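Long-range contacts in E3 ubiquitin-protein ligase HERC2 (Homo sapiens, PDB 4L1M), which probably attaches ubiquitin to target proteins as a HECT-type E3 ligase and is represented here by its first RCC1-like domain, a seven-bladed beta-propeller: residues 287-295 against 348-356; 234-242 against 280-288. All blocks are in the same frame, centred on the assembly; numbering follows the deposited sequence.

Interaction 1: 287-295 against 348-356; sequences DNQRLGHGT and RVTKPEPAA. With SO4 (sulfate ion), chain F.
Gln289, Gly292 and Gly294 pack against Thr350, Pro352 and Glu353 at the seam between two adjacent blades of the RCC1-like beta-propeller. Residues 287-295 form the loop after strand 280-284 of one blade. Residues 348-356 lead into the outermost strand of the next. Gln289 CG lies 3.5 Å from Thr350 OG1, and the two side chains meet at about a right angle. A bend at chi2 (-70°) then carries the Gln289 amide group over the proline, with CD 3.9 Å from Pro352 CB. Gln289 to Gly292 make a type I turn. Its last residue offers a C-H to residues 348-356: Gly292 CA is 3.4 Å from Pro352 O, with 146° at the hydrogen. Gly292 O faces the ring of Pro354, 3.3 Å from CD. Further along, Gly294 CA rests 4.0 Å from Glu353 CG. Backbone and aliphatic atoms thus make most of this contact.

The Arg290 side chain takes no part in the seam; it braces its own loop. Arg290 NE donates almost straight to Asp287 O (2.8 Å, 174°), within the guanidinium plane. Arg290 NH2 bonds to Asn288 OD1 at 2.9 Å, on an in-plane lone pair. Arg290 NH2 also holds O3 of a sulfate at 2.9 Å; the ion is probably from the crystallisation liquor. These partners together restrict rotation of the guanidinium.

The Arg290 carbonyl accepts a hydrogen bond from Trp335 in strand 332-335. Lys351 NZ ties its segment to Asp345 and to Ser334 of that strand, while Pro354 packs on Trp335.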
loop_
_atom_site.group_PDB
_atom_site.type_symbol
_atom_site.label_atom_id
_atom_site.label_comp_id
_atom_site.label_asym_id
_atom_site.label_seq_id
_atom_site.Cartn_x
_atom_site.Cartn_y
_atom_site.Cartn_z
ATOM N N ASP A 287 11.640 15.488 2.129
ATOM C CA ASP A 287 12.754 15.373 1.195
ATOM C C ASP A 287 12.289 14.830 -0.149
ATOM O O ASP A 287 11.391 13.987 -0.230
ATOM C CB ASP A 287 13.851 14.432 1.722
ATOM C CG ASP A 287 14.471 14.895 3.026
ATOM O OD1 ASP A 287 13.875 15.747 3.725
ATOM O OD2 ASP A 287 15.542 14.349 3.389
ATOM N N ASN A 288 12.930 15.310 -1.205
ATOM C CA ASN A 288 12.701 14.814 -2.548
ATOM C C ASN A 288 11.273 15.080 -3.014
ATOM O O ASN A 288 10.789 14.403 -3.904
ATOM C CB ASN A 288 13.031 13.317 -2.602
ATOM C CG ASN A 288 14.322 12.981 -1.889
ATOM O OD1 ASN A 288 14.327 12.300 -0.873
ATOM N ND2 ASN A 288 15.409 13.478 -2.399
ATOM N N GLN A 289 10.613 16.067 -2.400
ATOM C CA GLN A 289 9.267 16.516 -2.791
ATOM C C GLN A 289 8.191 15.448 -2.641
ATOM O O GLN A 289 7.140 15.552 -3.274
ATOM C CB GLN A 289 9.239 17.004 -4.245
ATOM C CG GLN A 289 10.203 18.126 -4.575
ATOM C CD GLN A 289 9.792 19.419 -3.917
ATOM O OE1 GLN A 289 8.798 19.478 -3.188
ATOM N NE2 GLN A 289 10.543 20.459 -4.155
ATOM N N ARG A 290 8.422 14.457 -1.787
ATOM C CA ARG A 290 7.510 13.340 -1.679
ATOM C C ARG A 290 6.111 13.713 -1.195
ATOM O O ARG A 290 5.162 12.991 -1.452
ATOM C CB ARG A 290 8.100 12.242 -0.791
ATOM C CG ARG A 290 8.161 12.568 0.700
ATOM C CD ARG A 290 9.016 11.560 1.439
ATOM N NE ARG A 290 10.424 11.725 1.143
ATOM C CZ ARG A 290 11.362 10.864 1.496
ATOM N NH1 ARG A 290 11.053 9.756 2.162
ATOM N NH2 ARG A 290 12.626 11.106 1.178
ATOM N N LEU A 291 5.964 14.821 -0.505
ATOM C CA LEU A 291 4.635 15.250 -0.016
ATOM C C LEU A 291 3.755 15.973 -1.062
ATOM O O LEU A 291 2.540 16.041 -0.886
ATOM C CB LEU A 291 4.792 16.195 1.174
ATOM C CG LEU A 291 5.604 15.652 2.320
ATOM C CD1 LEU A 291 5.755 16.728 3.363
ATOM C CD2 LEU A 291 4.934 14.399 2.885
ATOM N N GLY A 292 4.365 16.531 -2.110
ATOM C CA GLY A 292 3.621 17.191 -3.194
ATOM C C GLY A 292 3.152 18.621 -2.967
ATOM O O GLY A 292 2.419 19.151 -3.769
ATOM N N HIS A 293 3.577 19.255 -1.891
ATOM C CA HIS A 293 3.137 20.622 -1.581
ATOM C C HIS A 293 3.999 21.684 -2.211
ATOM O O HIS A 293 3.670 22.853 -2.107
ATOM C CB HIS A 293 3.105 20.849 -0.084
ATOM C CG HIS A 293 2.176 19.934 0.645
ATOM N ND1 HIS A 293 0.829 19.883 0.386
ATOM C CD2 HIS A 293 2.400 19.036 1.635
ATOM C CE1 HIS A 293 0.258 19.005 1.187
ATOM N NE2 HIS A 293 1.191 18.469 1.951
ATOM N N GLY A 294 5.108 21.299 -2.842
ATOM C CA GLY A 294 5.930 22.243 -3.609
ATOM C C GLY A 294 7.244 22.683 -2.964
ATOM O O GLY A 294 8.030 23.399 -3.578
ATOM N N THR A 295 7.462 22.304 -1.710
ATOM C CA THR A 295 8.771 22.494 -1.038
ATOM C C THR A 295 9.125 21.217 -0.310
ATOM O O THR A 295 8.330 20.301 -0.291
ATOM C CB THR A 295 8.769 23.650 -0.016
ATOM O OG1 THR A 295 7.893 23.318 1.069
ATOM C CG2 THR A 295 8.345 24.958 -0.683
ATOM N N ARG A 348 13.674 16.751 -14.855
ATOM C CA ARG A 348 14.305 17.105 -13.587
ATOM C C ARG A 348 14.225 15.968 -12.555
ATOM O O ARG A 348 13.421 15.047 -12.696
ATOM C CB ARG A 348 13.710 18.422 -13.037
ATOM C CG ARG A 348 13.858 19.591 -14.021
ATOM C CD ARG A 348 13.770 20.970 -13.383
ATOM N NE ARG A 348 14.105 21.997 -14.378
ATOM C CZ ARG A 348 14.153 23.302 -14.137
ATOM N NH1 ARG A 348 14.469 24.151 -15.116
ATOM N NH2 ARG A 348 13.885 23.765 -12.919
ATOM N N VAL A 349 15.070 16.053 -11.524
ATOM C CA VAL A 349 15.198 14.979 -10.505
ATOM C C VAL A 349 14.060 14.901 -9.500
ATOM O O VAL A 349 13.991 13.943 -8.739
ATOM C CB VAL A 349 16.518 15.082 -9.697
ATOM C CG1 VAL A 349 17.724 14.991 -10.638
ATOM C CG2 VAL A 349 16.559 16.360 -8.850
ATOM N N THR A 350 13.189 15.911 -9.483
ATOM C CA THR A 350 11.912 15.831 -8.751
ATOM C C THR A 350 10.757 16.427 -9.555
ATOM O O THR A 350 10.969 17.144 -10.537
ATOM C CB THR A 350 11.959 16.522 -7.358
ATOM O OG1 THR A 350 12.020 17.935 -7.510
ATOM C CG2 THR A 350 13.136 16.048 -6.547
ATOM N N LYS A 351 9.545 16.057 -9.158
ATOM C CA LYS A 351 8.304 16.636 -9.682
ATOM C C LYS A 351 7.590 17.219 -8.470
ATOM O O LYS A 351 6.856 16.501 -7.773
ATOM C CB LYS A 351 7.436 15.556 -10.363
ATOM C CG LYS A 351 6.141 16.085 -10.967
ATOM C CD LYS A 351 5.349 14.976 -11.654
ATOM C CE LYS A 351 4.098 15.529 -12.332
ATOM N NZ LYS A 351 3.325 14.477 -13.053
ATOM N N PRO A 352 7.841 18.504 -8.174
ATOM C CA PRO A 352 7.396 19.130 -6.923
ATOM C C PRO A 352 5.904 19.055 -6.649
ATOM O O PRO A 352 5.502 18.758 -5.524
ATOM C CB PRO A 352 7.824 20.595 -7.095
ATOM C CG PRO A 352 9.005 20.534 -7.985
ATOM C CD PRO A 352 8.719 19.412 -8.945
ATOM N N GLU A 353 5.097 19.347 -7.658
ATOM C CA GLU A 353 3.664 19.393 -7.475
ATOM C C GLU A 353 2.957 18.380 -8.361
ATOM O O GLU A 353 3.474 18.020 -9.411
ATOM C CB GLU A 353 3.147 20.785 -7.771
ATOM C CG GLU A 353 3.856 21.850 -6.970
ATOM C CD GLU A 353 2.881 22.879 -6.451
ATOM O OE1 GLU A 353 3.152 24.064 -6.615
ATOM O OE2 GLU A 353 1.825 22.485 -5.886
ATOM N N PRO A 354 1.762 17.933 -7.935
ATOM C CA PRO A 354 0.974 17.008 -8.729
ATOM C C PRO A 354 0.560 17.588 -10.070
ATOM O O PRO A 354 0.272 18.776 -10.177
ATOM C CB PRO A 354 -0.266 16.748 -7.859
ATOM C CG PRO A 354 0.118 17.185 -6.484
ATOM C CD PRO A 354 1.105 18.275 -6.661
ATOM N N ALA A 355 0.541 16.742 -11.082
ATOM C CA ALA A 355 0.112 17.145 -12.417
ATOM C C ALA A 355 -0.227 15.890 -13.204
ATOM O O ALA A 355 0.376 14.840 -12.993
ATOM C CB ALA A 355 1.195 17.948 -13.121
ATOM N N ALA A 356 -1.221 15.997 -14.070
ATOM C CA ALA A 356 -1.688 14.869 -14.860
ATOM C C ALA A 356 -0.560 14.373 -15.724
ATOM O O ALA A 356 0.180 15.168 -16.280
ATOM C CB ALA A 356 -2.867 15.282 -15.731
HETATM S S SO4 F . 14.248 8.051 2.746
HETATM O O1 SO4 F . 13.516 7.394 1.662
HETATM O O2 SO4 F . 15.498 7.282 2.970
HETATM O O3 SO4 F . 14.602 9.452 2.432
HETATM O O4 SO4 F . 13.358 8.082 3.928
#

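Interaction 2: 234-242 against 280-288; sequences GDYGKLGRG and VYSWGKGDN. With SO4 (sulfate ion), chain F.
Trp283 and Lys285 flank Gly284 where strand 280-284 ends, and all three meet the loop 234-242. The loop comes from the preceding blade of the beta-propeller, so this is an inter-blade contact of the RCC1-like fold.

Trp283 points its indole at the type I turn from Gly237 to Gly240. Trp283 NE1 donates a weak hydrogen bond to Lys238 O, 2.9 Å away but bent to 124° at the hydrogen. Ser271 OG is a second hydrogen-bonding partner of that carbonyl. Gly237 O lies at the indole edge, 3.5 Å from Trp283 CD1, and also receives the turn bond from Gly240 N. The pyrrole side of the indole thus meets two carbonyls of the turn, those of Gly237 and Lys238.

Gly284 follows with no side chain, and its backbone angles suit glycine. The loop backbone comes close: Gly284 CA is 3.8 Å from Lys238 CA. The same Gly284 CA directs a C-H at Tyr236 O, 3.4 Å away. The Lys238 side chain runs off from this spot. Lys238 NZ bonds to Asp235 O at 3.2 Å, pairs with Asp233 in a salt bridge and reaches Gln269 OE1, so a buried amine is well supplied with acceptors.

Lys285 places CG opposite its backbone N (chi1 -169°) and stays extended from there. The chain therefore runs along the Tyr236 ring, and both side chains point the same way. Lys285 CD sits over the ring centre in a CH-pi contact, 3.7 Å from the Tyr236 centroid and 9° off the normal. Lys285 CE continues to the hydroxyl end, 3.7 Å from Tyr236 OH. Beyond the ring, Lys285 NZ hydrogen-bonds to sulfate O3 at 3.0 Å.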
loop_
_atom_site.group_PDB
_atom_site.type_symbol
_atom_site.label_atom_id
_atom_site.label_comp_id
_atom_site.label_asym_id
_atom_site.label_seq_id
_atom_site.Cartn_x
_atom_site.Cartn_y
_atom_site.Cartn_z
ATOM N N GLY A 234 7.645 8.549 15.467
ATOM C CA GLY A 234 7.156 9.907 15.282
ATOM C C GLY A 234 8.029 10.829 14.458
ATOM O O GLY A 234 7.636 11.960 14.170
ATOM N N ASP A 235 9.210 10.374 14.085
ATOM C CA ASP A 235 10.137 11.172 13.277
ATOM C C ASP A 235 9.438 11.834 12.080
ATOM O O ASP A 235 8.573 11.239 11.434
ATOM C CB ASP A 235 11.310 10.294 12.765
ATOM C CG ASP A 235 12.371 10.007 13.836
ATOM O OD1 ASP A 235 12.274 10.567 14.963
ATOM O OD2 ASP A 235 13.335 9.259 13.528
ATOM N N TYR A 236 9.834 13.078 11.822
ATOM C CA TYR A 236 9.335 13.899 10.701
ATOM C C TYR A 236 7.866 14.280 10.826
ATOM O O TYR A 236 7.282 14.800 9.883
ATOM C CB TYR A 236 9.614 13.228 9.342
ATOM C CG TYR A 236 11.071 12.896 9.154
ATOM C CD1 TYR A 236 11.993 13.894 8.900
ATOM C CD2 TYR A 236 11.536 11.577 9.257
ATOM C CE1 TYR A 236 13.354 13.596 8.768
ATOM C CE2 TYR A 236 12.889 11.256 9.111
ATOM C CZ TYR A 236 13.792 12.265 8.871
ATOM O OH TYR A 236 15.104 11.986 8.699
ATOM N N GLY A 237 7.275 14.030 11.994
ATOM C CA GLY A 237 5.862 14.334 12.245
ATOM C C GLY A 237 4.865 13.517 11.454
ATOM O O GLY A 237 3.715 13.905 11.321
ATOM N N LYS A 238 5.309 12.386 10.919
ATOM C CA LYS A 238 4.441 11.499 10.164
ATOM C C LYS A 238 3.237 10.960 10.916
ATOM O O LYS A 238 2.345 10.437 10.285
ATOM C CB LYS A 238 5.232 10.334 9.563
ATOM C CG LYS A 238 5.942 9.416 10.556
ATOM C CD LYS A 238 6.822 8.425 9.787
ATOM C CE LYS A 238 7.530 7.444 10.688
ATOM N NZ LYS A 238 8.682 8.074 11.404
ATOM N N LEU A 239 3.182 11.073 12.238
ATOM C CA LEU A 239 1.999 10.642 12.998
ATOM C C LEU A 239 0.891 11.656 12.906
ATOM O O LEU A 239 -0.273 11.317 13.150
ATOM C CB LEU A 239 2.307 10.375 14.480
ATOM C CG LEU A 239 3.321 9.268 14.732
ATOM C CD1 LEU A 239 3.604 9.138 16.224
ATOM C CD2 LEU A 239 2.869 7.923 14.148
ATOM N N GLY A 240 1.237 12.888 12.560
ATOM C CA GLY A 240 0.233 13.940 12.341
ATOM C C GLY A 240 -0.174 14.770 13.551
ATOM O O GLY A 240 -1.191 15.461 13.492
ATOM N N ARG A 241 0.587 14.721 14.643
ATOM C CA ARG A 241 0.242 15.491 15.843
ATOM C C ARG A 241 1.380 16.429 16.279
ATOM O O ARG A 241 1.560 16.685 17.447
ATOM C CB ARG A 241 -0.123 14.550 17.004
ATOM C CG ARG A 241 -1.434 13.776 16.859
ATOM C CD ARG A 241 -1.664 12.858 18.063
ATOM N NE ARG A 241 -0.816 11.670 17.992
ATOM C CZ ARG A 241 -1.034 10.630 17.184
ATOM N NH1 ARG A 241 -2.090 10.617 16.384
ATOM N NH2 ARG A 241 -0.198 9.574 17.182
ATOM N N GLY A 242 2.143 16.945 15.331
ATOM C CA GLY A 242 3.255 17.839 15.636
ATOM C C GLY A 242 4.501 17.127 16.155
ATOM O O GLY A 242 4.474 15.952 16.509
ATOM N N VAL A 280 -7.170 14.973 -0.735
ATOM C CA VAL A 280 -5.957 14.236 -0.306
ATOM C C VAL A 280 -5.145 15.068 0.659
ATOM O O VAL A 280 -4.941 16.263 0.435
ATOM C CB VAL A 280 -5.034 13.941 -1.497
ATOM C CG1 VAL A 280 -3.875 13.072 -1.066
ATOM C CG2 VAL A 280 -5.813 13.264 -2.622
ATOM N N TYR A 281 -4.697 14.455 1.750
ATOM C CA TYR A 281 -3.828 15.134 2.686
ATOM C C TYR A 281 -2.562 14.360 2.763
ATOM O O TYR A 281 -2.579 13.135 2.800
ATOM C CB TYR A 281 -4.475 15.237 4.063
ATOM C CG TYR A 281 -5.683 16.159 4.102
ATOM C CD1 TYR A 281 -6.887 15.777 3.507
ATOM C CD2 TYR A 281 -5.630 17.404 4.746
ATOM C CE1 TYR A 281 -7.995 16.595 3.539
ATOM C CE2 TYR A 281 -6.741 18.235 4.778
ATOM C CZ TYR A 281 -7.917 17.830 4.168
ATOM O OH TYR A 281 -9.024 18.623 4.181
ATOM N N SER A 282 -1.439 15.063 2.793
ATOM C CA SER A 282 -0.140 14.402 3.010
ATOM C C SER A 282 0.625 15.128 4.098
ATOM O O SER A 282 0.497 16.346 4.271
ATOM C CB SER A 282 0.683 14.364 1.723
ATOM O OG SER A 282 1.031 15.673 1.303
ATOM N N TRP A 283 1.408 14.361 4.842
ATOM C CA TRP A 283 2.248 14.906 5.897
ATOM C C TRP A 283 3.369 13.923 6.211
ATOM O O TRP A 283 3.350 12.766 5.748
ATOM C CB TRP A 283 1.410 15.220 7.116
ATOM C CG TRP A 283 0.828 14.036 7.784
ATOM C CD1 TRP A 283 1.300 13.435 8.902
ATOM C CD2 TRP A 283 -0.388 13.350 7.441
ATOM N NE1 TRP A 283 0.481 12.394 9.274
ATOM C CE2 TRP A 283 -0.559 12.311 8.385
ATOM C CE3 TRP A 283 -1.334 13.492 6.428
ATOM C CZ2 TRP A 283 -1.635 11.408 8.332
ATOM C CZ3 TRP A 283 -2.399 12.578 6.373
ATOM C CH2 TRP A 283 -2.534 11.559 7.323
ATOM N N GLY A 284 4.385 14.404 6.939
ATOM C CA GLY A 284 5.606 13.636 7.198
ATOM C C GLY A 284 6.854 14.243 6.573
ATOM O O GLY A 284 6.966 15.463 6.459
ATOM N N LYS A 285 7.800 13.391 6.184
ATOM C CA LYS A 285 9.096 13.842 5.683
ATOM C C LYS A 285 8.978 14.496 4.300
ATOM O O LYS A 285 8.240 13.998 3.428
ATOM C CB LYS A 285 10.015 12.648 5.578
ATOM C CG LYS A 285 11.482 12.953 5.328
ATOM C CD LYS A 285 12.309 11.682 5.412
ATOM C CE LYS A 285 13.782 11.992 5.191
ATOM N NZ LYS A 285 14.630 10.766 5.083
ATOM N N GLY A 286 9.721 15.578 4.098
ATOM C CA GLY A 286 9.553 16.436 2.949
ATOM C C GLY A 286 10.595 16.252 1.859
ATOM O O GLY A 286 10.428 16.769 0.759
ATOM N N ASP A 287 11.640 15.488 2.129
ATOM C CA ASP A 287 12.754 15.373 1.195
ATOM C C ASP A 287 12.289 14.830 -0.149
ATOM O O ASP A 287 11.391 13.987 -0.230
ATOM C CB ASP A 287 13.851 14.432 1.722
ATOM C CG ASP A 287 14.471 14.895 3.026
ATOM O OD1 ASP A 287 13.875 15.747 3.725
ATOM O OD2 ASP A 287 15.542 14.349 3.389
ATOM N N ASN A 288 12.930 15.310 -1.205
ATOM C CA ASN A 288 12.701 14.814 -2.548
ATOM C C ASN A 288 11.273 15.080 -3.014
ATOM O O ASN A 288 10.789 14.403 -3.904
ATOM C CB ASN A 288 13.031 13.317 -2.602
ATOM C CG ASN A 288 14.322 12.981 -1.889
ATOM O OD1 ASN A 288 14.327 12.300 -0.873
ATOM N ND2 ASN A 288 15.409 13.478 -2.399
HETATM S S SO4 F . 14.248 8.051 2.746
HETATM O O1 SO4 F . 13.516 7.394 1.662
HETATM O O2 SO4 F . 15.498 7.282 2.970
HETATM O O3 SO4 F . 14.602 9.452 2.432
HETATM O O4 SO4 F . 13.358 8.082 3.928
#

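The two interactions lie on the same side of the chain's centre, with centres about 15 Å apart. Interaction 2 comes first along the chain, and interaction 1 follows in series. They share the blade built from strands 261-267, 270-275, 280-284 and 302-304, which meets the preceding blade in interaction 2 and the following blade in interaction 1. In each, a tryptophan of the later blade bonds to a loop carbonyl of the earlier one. Within the shared blade, Ser282 OG is probably hydrogen-bonded to Leu291 O, and Ser282 O to His293 NE2. These bonds would hold the loop to its strand. Both contacts touch one sulfate, which is also hydrogen-bonded to Ser268 OG. Three consecutive blades are thus joined.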